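DUF4442 domain-containing protein (Pseudomonas aeruginosa, PDB 1YOC) is of unknown function but probably adopts the hotdog fold of the PaaI-type thioesterases and may act on acyl thioesters as a dimer. Local coordinates at the interface of chains A and B. Numbering follows the deposited sequence. Chains: chain A/B, hypothetical protein PA1835.

The interface of chains A and B. Residues chain A 26-29, 68; chain B 53-55, 62.
The backbone N-H of A:Tyr28 bonds to the carbonyl oxygen of B:Leu55 across the subunit boundary, N to O 3.0 Å. A:Tyr28 stands in the first turn of the 3-10 helix 27-32, where an N-H has no preceding turn to supply an acceptor; the partner chain supplies it. A:Pro27, which has no N-H to offer and suits the start of such a turn, rests its CD on O of B:Leu55 at 3.3 Å. Beside this bond a water joins two more carbonyls, O of A:Pro27 and O of B:Glu53. The B:Glu53 oxygen also lies in the plane of the A:Tyr28 ring, 3.5 Å from CD1 at its edge.

B:His62 meets two aromatic side chains, one on its face and one at its edge. Its CG is anti to the backbone N (chi1 -165°), bringing the imidazole over to chain A. There A:Tyr28 CB sits on its face, 3.9 Å from the ring centroid. The A:Tyr28 ring meets the imidazole edge to face, CD2 lying over that ring toward its rim, 3.8 Å from CD2 of B:His62. Tyrosine thus covers the imidazole with CB and ring edge while its rim meets the B:Glu53 carbonyl. CE1 of B:His62 comes down on one face of the A:Phe29 ring, offset toward its rim, 3.4 Å from CE1 of A:Phe29, the planes 87° apart. Phenylalanine offers a flat apolar face, and histidine a polarised C-H edge to set against it. The amide ND2 of A:Asn68, from helix 63-81, approaches NE2 of B:His62 at 3.4 Å, a polar neighbour rather than an assigned bond. Repeated by the two-fold axis, this patch helps hold the subunits together in what is probably the functional dimer.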
ATOM      1  N   ALA A  26     -14.437  -2.402  -4.086  1.00 16.33           N
ATOM      2  CA  ALA A  26     -12.991  -2.724  -4.151  1.00 14.77           C
ATOM      3  C   ALA A  26     -12.724  -3.168  -2.724  1.00 13.35           C
ATOM      4  O   ALA A  26     -12.308  -2.377  -1.886  1.00 11.78           O
ATOM      5  CB  ALA A  26     -12.172  -1.428  -4.531  1.00 16.45           C
ATOM      6  N   PRO A  27     -12.975  -4.468  -2.431  1.00 11.89           N
ATOM      7  CA  PRO A  27     -12.812  -5.026  -1.089  1.00 12.24           C
ATOM      8  C   PRO A  27     -11.572  -4.720  -0.288  1.00 11.51           C
ATOM      9  O   PRO A  27     -11.665  -4.538   0.929  1.00 11.48           O
ATOM     10  CB  PRO A  27     -13.036  -6.527  -1.282  1.00 13.48           C
ATOM     11  CG  PRO A  27     -14.036  -6.574  -2.505  1.00 13.99           C
ATOM     12  CD  PRO A  27     -13.412  -5.494  -3.413  1.00 13.73           C
ATOM     13  N   TYR A  28     -10.423  -4.634  -0.957  1.00  9.56           N
ATOM     14  CA  TYR A  28      -9.212  -4.388  -0.181  1.00 10.32           C
ATOM     15  C   TYR A  28      -9.271  -3.066   0.556  1.00  9.70           C
ATOM     16  O   TYR A  28      -8.624  -2.926   1.589  1.00 10.69           O
ATOM     17  CB  TYR A  28      -7.947  -4.471  -1.039  1.00  7.78           C
ATOM     18  CG  TYR A  28      -6.727  -4.593  -0.151  1.00  9.23           C
ATOM     19  CD1 TYR A  28      -6.642  -5.630   0.792  1.00 10.00           C
ATOM     20  CD2 TYR A  28      -5.693  -3.651  -0.214  1.00 10.70           C
ATOM     21  CE1 TYR A  28      -5.547  -5.734   1.658  1.00 12.42           C
ATOM     22  CE2 TYR A  28      -4.587  -3.745   0.654  1.00 10.94           C
ATOM     23  CZ  TYR A  28      -4.525  -4.782   1.577  1.00 12.57           C
ATOM     24  OH  TYR A  28      -3.444  -4.861   2.431  1.00 12.58           O
ATOM     25  N   PHE A  29     -10.059  -2.106   0.067  1.00  9.51           N
ATOM     26  CA  PHE A  29     -10.163  -0.832   0.823  1.00 10.36           C
ATOM     27  C   PHE A  29     -10.878  -1.033   2.163  1.00 11.27           C
ATOM     28  O   PHE A  29     -10.654  -0.292   3.134  1.00 12.64           O
ATOM     29  CB  PHE A  29     -10.918   0.232   0.039  1.00 10.68           C
ATOM     30  CG  PHE A  29     -10.168   0.790  -1.158  1.00 11.27           C
ATOM     31  CD1 PHE A  29      -8.855   1.219  -1.040  1.00 12.27           C
ATOM     32  CD2 PHE A  29     -10.810   0.949  -2.383  1.00 11.91           C
ATOM     33  CE1 PHE A  29      -8.195   1.810  -2.129  1.00 10.34           C
ATOM     34  CE2 PHE A  29     -10.157   1.538  -3.482  1.00 12.07           C
ATOM     35  CZ  PHE A  29      -8.840   1.975  -3.351  1.00 10.02           C
ATOM     36  N   ASN A  68      -2.977   2.661   1.265  1.00  9.02           N
ATOM     37  CA  ASN A  68      -4.321   2.234   0.859  1.00  9.30           C
ATOM     38  C   ASN A  68      -5.251   3.445   0.901  1.00  8.94           C
ATOM     39  O   ASN A  68      -6.052   3.634  -0.010  1.00  9.67           O
ATOM     40  CB  ASN A  68      -4.823   1.150   1.819  1.00 10.89           C
ATOM     41  CG  ASN A  68      -5.765   0.094   1.138  1.00 14.51           C
ATOM     42  OD1 ASN A  68      -6.286  -0.808   1.810  1.00 16.73           O
ATOM     43  ND2 ASN A  68      -5.929   0.184  -0.159  1.00 12.18           N
TER
ATOM     44  N   GLU B  53     -11.375 -10.590  -0.488  1.00 13.05           N
ATOM     45  CA  GLU B  53     -10.841  -9.590   0.419  1.00 14.21           C
ATOM     46  C   GLU B  53      -9.669  -8.747  -0.101  1.00 13.06           C
ATOM     47  O   GLU B  53      -9.447  -7.620   0.398  1.00 12.94           O
ATOM     48  CB  GLU B  53     -10.437 -10.252   1.773  1.00 15.61           C
ATOM     49  CG  GLU B  53     -11.624 -10.780   2.610  1.00 19.35           C
ATOM     50  CD  GLU B  53     -12.001 -12.245   2.329  1.00 20.23           C
ATOM     51  OE1 GLU B  53     -11.633 -12.813   1.286  1.00 17.63           O
ATOM     52  OE2 GLU B  53     -12.694 -12.834   3.168  1.00 22.60           O
ATOM     53  N   VAL B  54      -8.927  -9.258  -1.071  1.00 11.00           N
ATOM     54  CA  VAL B  54      -7.791  -8.473  -1.612  1.00 10.48           C
ATOM     55  C   VAL B  54      -8.032  -7.947  -3.034  1.00 11.74           C
ATOM     56  O   VAL B  54      -7.101  -7.557  -3.730  1.00 11.31           O
ATOM     57  CB  VAL B  54      -6.450  -9.310  -1.579  1.00 11.12           C
ATOM     58  CG1 VAL B  54      -6.048  -9.554  -0.129  1.00 12.33           C
ATOM     59  CG2 VAL B  54      -6.618 -10.673  -2.289  1.00 10.26           C
ATOM     60  N   LEU B  55      -9.294  -7.896  -3.459  1.00 10.51           N
ATOM     61  CA  LEU B  55      -9.568  -7.419  -4.814  1.00 11.27           C
ATOM     62  C   LEU B  55      -9.826  -5.918  -4.907  1.00 10.67           C
ATOM     63  O   LEU B  55     -10.121  -5.261  -3.894  1.00 10.53           O
ATOM     64  CB  LEU B  55     -10.798  -8.167  -5.401  1.00 10.76           C
ATOM     65  CG  LEU B  55     -10.651  -9.700  -5.347  1.00 11.35           C
ATOM     66  CD1 LEU B  55     -11.873 -10.366  -5.977  1.00 14.34           C
ATOM     67  CD2 LEU B  55      -9.356 -10.119  -6.067  1.00 10.90           C
ATOM     68  N   HIS B  62      -5.691  -6.229  -5.693  1.00  9.60           N
ATOM     69  CA  HIS B  62      -5.540  -4.800  -5.475  1.00  9.63           C
ATOM     70  C   HIS B  62      -4.098  -4.344  -5.448  1.00  9.93           C
ATOM     71  O   HIS B  62      -3.248  -4.988  -4.838  1.00  9.89           O
ATOM     72  CB  HIS B  62      -6.227  -4.454  -4.158  1.00  8.91           C
ATOM     73  CG  HIS B  62      -6.472  -3.001  -3.969  1.00 10.41           C
ATOM     74  ND1 HIS B  62      -7.740  -2.450  -3.965  1.00 12.90           N
ATOM     75  CD2 HIS B  62      -5.622  -2.012  -3.607  1.00  4.87           C
ATOM     76  CE1 HIS B  62      -7.665  -1.187  -3.577  1.00  8.93           C
ATOM     77  NE2 HIS B  62      -6.390  -0.899  -3.351  1.00 14.13           N
TER
HETATM   78  O   HOH W   1     -10.085  -6.518   2.890  1.00 26.17           O